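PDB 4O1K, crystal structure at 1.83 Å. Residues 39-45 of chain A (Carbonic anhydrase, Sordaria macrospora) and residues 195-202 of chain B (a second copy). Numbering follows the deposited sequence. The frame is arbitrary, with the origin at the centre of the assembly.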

# COMPACT_ATOMS: atom_id res chain seq x y z
N PHE A 39 -12.71 22.99 -30.00
CA PHE A 39 -11.70 22.45 -29.09
C PHE A 39 -12.35 21.79 -27.88
O PHE A 39 -11.99 20.67 -27.51
CB PHE A 39 -10.72 23.54 -28.63
CG PHE A 39 -9.62 23.02 -27.74
CD1 PHE A 39 -8.45 22.51 -28.28
CD2 PHE A 39 -9.77 23.04 -26.36
CE1 PHE A 39 -7.45 22.01 -27.46
CE2 PHE A 39 -8.78 22.54 -25.53
CZ PHE A 39 -7.61 22.03 -26.08
N PHE A 40 -13.32 22.47 -27.28
CA PHE A 40 -13.98 21.96 -26.09
C PHE A 40 -15.17 21.07 -26.44
O PHE A 40 -15.70 20.37 -25.58
CB PHE A 40 -14.38 23.11 -25.15
CG PHE A 40 -13.21 23.71 -24.44
CD1 PHE A 40 -12.33 22.89 -23.74
CD2 PHE A 40 -12.95 25.08 -24.51
CE1 PHE A 40 -11.22 23.41 -23.10
CE2 PHE A 40 -11.84 25.61 -23.86
CZ PHE A 40 -10.97 24.77 -23.16
N LYS A 41 -15.55 21.09 -27.71
CA LYS A 41 -16.54 20.15 -28.22
C LYS A 41 -15.86 18.79 -28.47
O LYS A 41 -16.40 17.74 -28.10
CB LYS A 41 -17.15 20.70 -29.51
CG LYS A 41 -18.57 20.25 -29.78
CD LYS A 41 -19.27 21.24 -30.72
CE LYS A 41 -19.19 22.67 -30.18
NZ LYS A 41 -19.65 23.67 -31.19
N LYS A 42 -14.67 18.82 -29.07
CA LYS A 42 -13.86 17.62 -29.24
C LYS A 42 -13.55 16.97 -27.89
O LYS A 42 -13.79 15.77 -27.69
CB LYS A 42 -12.55 17.98 -29.96
CG LYS A 42 -12.71 18.26 -31.45
CD LYS A 42 -11.53 19.05 -32.01
CE LYS A 42 -11.76 19.35 -33.48
NZ LYS A 42 -11.02 20.54 -33.95
N LEU A 43 -13.05 17.78 -26.96
CA LEU A 43 -12.73 17.37 -25.60
C LEU A 43 -13.84 16.57 -24.91
O LEU A 43 -13.57 15.66 -24.11
CB LEU A 43 -12.40 18.60 -24.75
CG LEU A 43 -11.70 18.33 -23.42
CD1 LEU A 43 -10.32 17.78 -23.67
CD2 LEU A 43 -11.61 19.60 -22.60
N ALA A 44 -15.08 16.91 -25.21
CA ALA A 44 -16.24 16.39 -24.48
C ALA A 44 -16.64 14.96 -24.87
O ALA A 44 -17.00 14.16 -23.99
CB ALA A 44 -17.42 17.34 -24.62
N ALA A 45 -16.62 14.66 -26.16
CA ALA A 45 -16.94 13.32 -26.65
C ALA A 45 -15.73 12.40 -26.51
O ALA A 45 -14.76 12.50 -27.27
CB ALA A 45 -17.42 13.37 -28.10
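Chain B (195-202) VFNFRDGL

A short helix of chain A meets a tight turn of chain B in a small, largely apolar contact that no hydrogen bond crosses: F40(A), L43(A) and A44(A) pack on the backbone of the turn and on the side chain of F198(B), burying 310 Å² in all.

Chain B enters as a β-strand through V195(B) and F196(B), then folds into a turn over F198(B) to G201(B). The strand runs down to the helix, the turn meets it, and the chain then heads back. F198(B) and R199(B) have helix-like backbone angles (phi/psi -67/-15 and -76/-33), D200(B) is at -130/-3, and G201(B) swings to positive phi, 77/12. The turn is held from within: G201(B) N donates to N197(B) O at 2.8 Å, R199(B) N donates to N197(B) OD1 at 3.3 Å, and L202(B) N donates to D200(B) OD1 at 3.2 Å. A weak bond from N197(B) N to L202(B) O, 3.2 Å, ties the two arms together. N197(B) and D200(B) thus serve the turn itself with their side chains, a common use of Asn and Asp. The nearest CA atoms across the contact are those of F40(A) and R199(B), 5.8 Å apart.

F40(A) points toward chain B, with chi1 in the m well, and its ring lies along the turn. F40(A) CB is 3.7 Å from R199(B) O and F40(A) CD1 is 3.6 Å from F198(B) O, while one ring face receives D200(B) O, 3.7 Å from F40(A) CE2, and G201(B) CA, 3.4 Å from F40(A) CZ. G201(B) CA sits 3.8 Å from the centroid of the F40(A) ring, 30° off the normal, a CH-pi contact. Glycine suits the place twice over: its positive phi is easily adopted without a side chain, and an ideal CB on G201(B) would lie 2.1 Å from F40(A) CZ, a clash.

Three residues along, L43(A) also points toward chain B. L43(A) CD2 rests 3.7 Å from F198(B) CB and reaches the edge of the F196(B) ring, 4.4 Å from F196(B) CE2. L43(A) CD2 also lies 3.2 Å from F198(B) O, a carbonyl buried by the contact without a hydrogen-bonding partner, a polar cost of packing apolar side chains on a backbone turn. F198(B), with chi1 in the p well, extends its ring to A44(A), which presents its methyl to the ring edge, A44(A) CB lying 3.5 Å from F198(B) CE2. The CA-to-CB bonds of R199(B) and D200(B) point away, and these residues meet F40(A) through their carbonyl oxygens.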

# COMPACT_ATOMS: atom_id res chain seq x y z
N VAL B 195 -11.86 22.27 -9.39
CA VAL B 195 -12.48 21.28 -10.26
C VAL B 195 -12.44 21.84 -11.66
O VAL B 195 -12.82 22.99 -11.87
CB VAL B 195 -13.94 21.00 -9.87
CG1 VAL B 195 -14.52 19.93 -10.81
CG2 VAL B 195 -14.04 20.51 -8.46
N PHE B 196 -11.95 21.04 -12.61
CA PHE B 196 -11.87 21.42 -14.02
C PHE B 196 -13.10 20.94 -14.75
O PHE B 196 -13.65 19.87 -14.42
CB PHE B 196 -10.60 20.83 -14.66
CG PHE B 196 -10.47 21.12 -16.11
CD1 PHE B 196 -10.16 22.40 -16.56
CD2 PHE B 196 -10.63 20.11 -17.05
CE1 PHE B 196 -10.03 22.67 -17.92
CE2 PHE B 196 -10.51 20.37 -18.41
CZ PHE B 196 -10.22 21.65 -18.85
N ASN B 197 -13.53 21.72 -15.74
CA ASN B 197 -14.77 21.46 -16.45
C ASN B 197 -14.40 21.38 -17.93
O ASN B 197 -14.08 22.41 -18.56
CB ASN B 197 -15.76 22.62 -16.23
CG ASN B 197 -17.16 22.30 -16.73
OD1 ASN B 197 -17.39 21.31 -17.43
ND2 ASN B 197 -18.11 23.15 -16.38
N PHE B 198 -14.43 20.17 -18.48
CA PHE B 198 -14.01 19.91 -19.86
C PHE B 198 -14.95 20.57 -20.87
O PHE B 198 -14.61 20.67 -22.05
CB PHE B 198 -14.00 18.40 -20.11
CG PHE B 198 -15.37 17.78 -20.03
CD1 PHE B 198 -15.87 17.29 -18.84
CD2 PHE B 198 -16.18 17.71 -21.17
CE1 PHE B 198 -17.13 16.72 -18.77
CE2 PHE B 198 -17.45 17.15 -21.11
CZ PHE B 198 -17.93 16.65 -19.90
N ARG B 199 -16.13 21.00 -20.41
CA ARG B 199 -17.14 21.58 -21.28
C ARG B 199 -16.84 23.01 -21.70
O ARG B 199 -17.21 23.42 -22.80
CB ARG B 199 -18.51 21.53 -20.60
CG ARG B 199 -19.25 20.22 -20.82
CD ARG B 199 -19.91 19.72 -19.56
NE ARG B 199 -21.01 18.80 -19.86
CZ ARG B 199 -21.49 17.89 -19.02
NH1 ARG B 199 -22.49 17.10 -19.39
NH2 ARG B 199 -20.96 17.76 -17.80
N ASP B 200 -16.20 23.77 -20.80
CA ASP B 200 -15.90 25.18 -21.08
C ASP B 200 -14.44 25.51 -20.80
O ASP B 200 -13.99 26.64 -21.02
CB ASP B 200 -16.83 26.14 -20.32
CG ASP B 200 -16.97 25.80 -18.83
OD1 ASP B 200 -16.04 25.18 -18.25
OD2 ASP B 200 -18.01 26.18 -18.24
N GLY B 201 -13.71 24.52 -20.30
CA GLY B 201 -12.28 24.66 -20.06
C GLY B 201 -11.91 25.46 -18.82
O GLY B 201 -10.74 25.79 -18.62
N LEU B 202 -12.90 25.74 -17.98
CA LEU B 202 -12.68 26.64 -16.86
C LEU B 202 -12.35 25.89 -15.58
O LEU B 202 -12.91 24.82 -15.31
CB LEU B 202 -13.90 27.49 -16.60
CG LEU B 202 -13.97 28.84 -17.31
CD1 LEU B 202 -14.85 28.74 -18.55
CD2 LEU B 202 -14.52 29.88 -16.36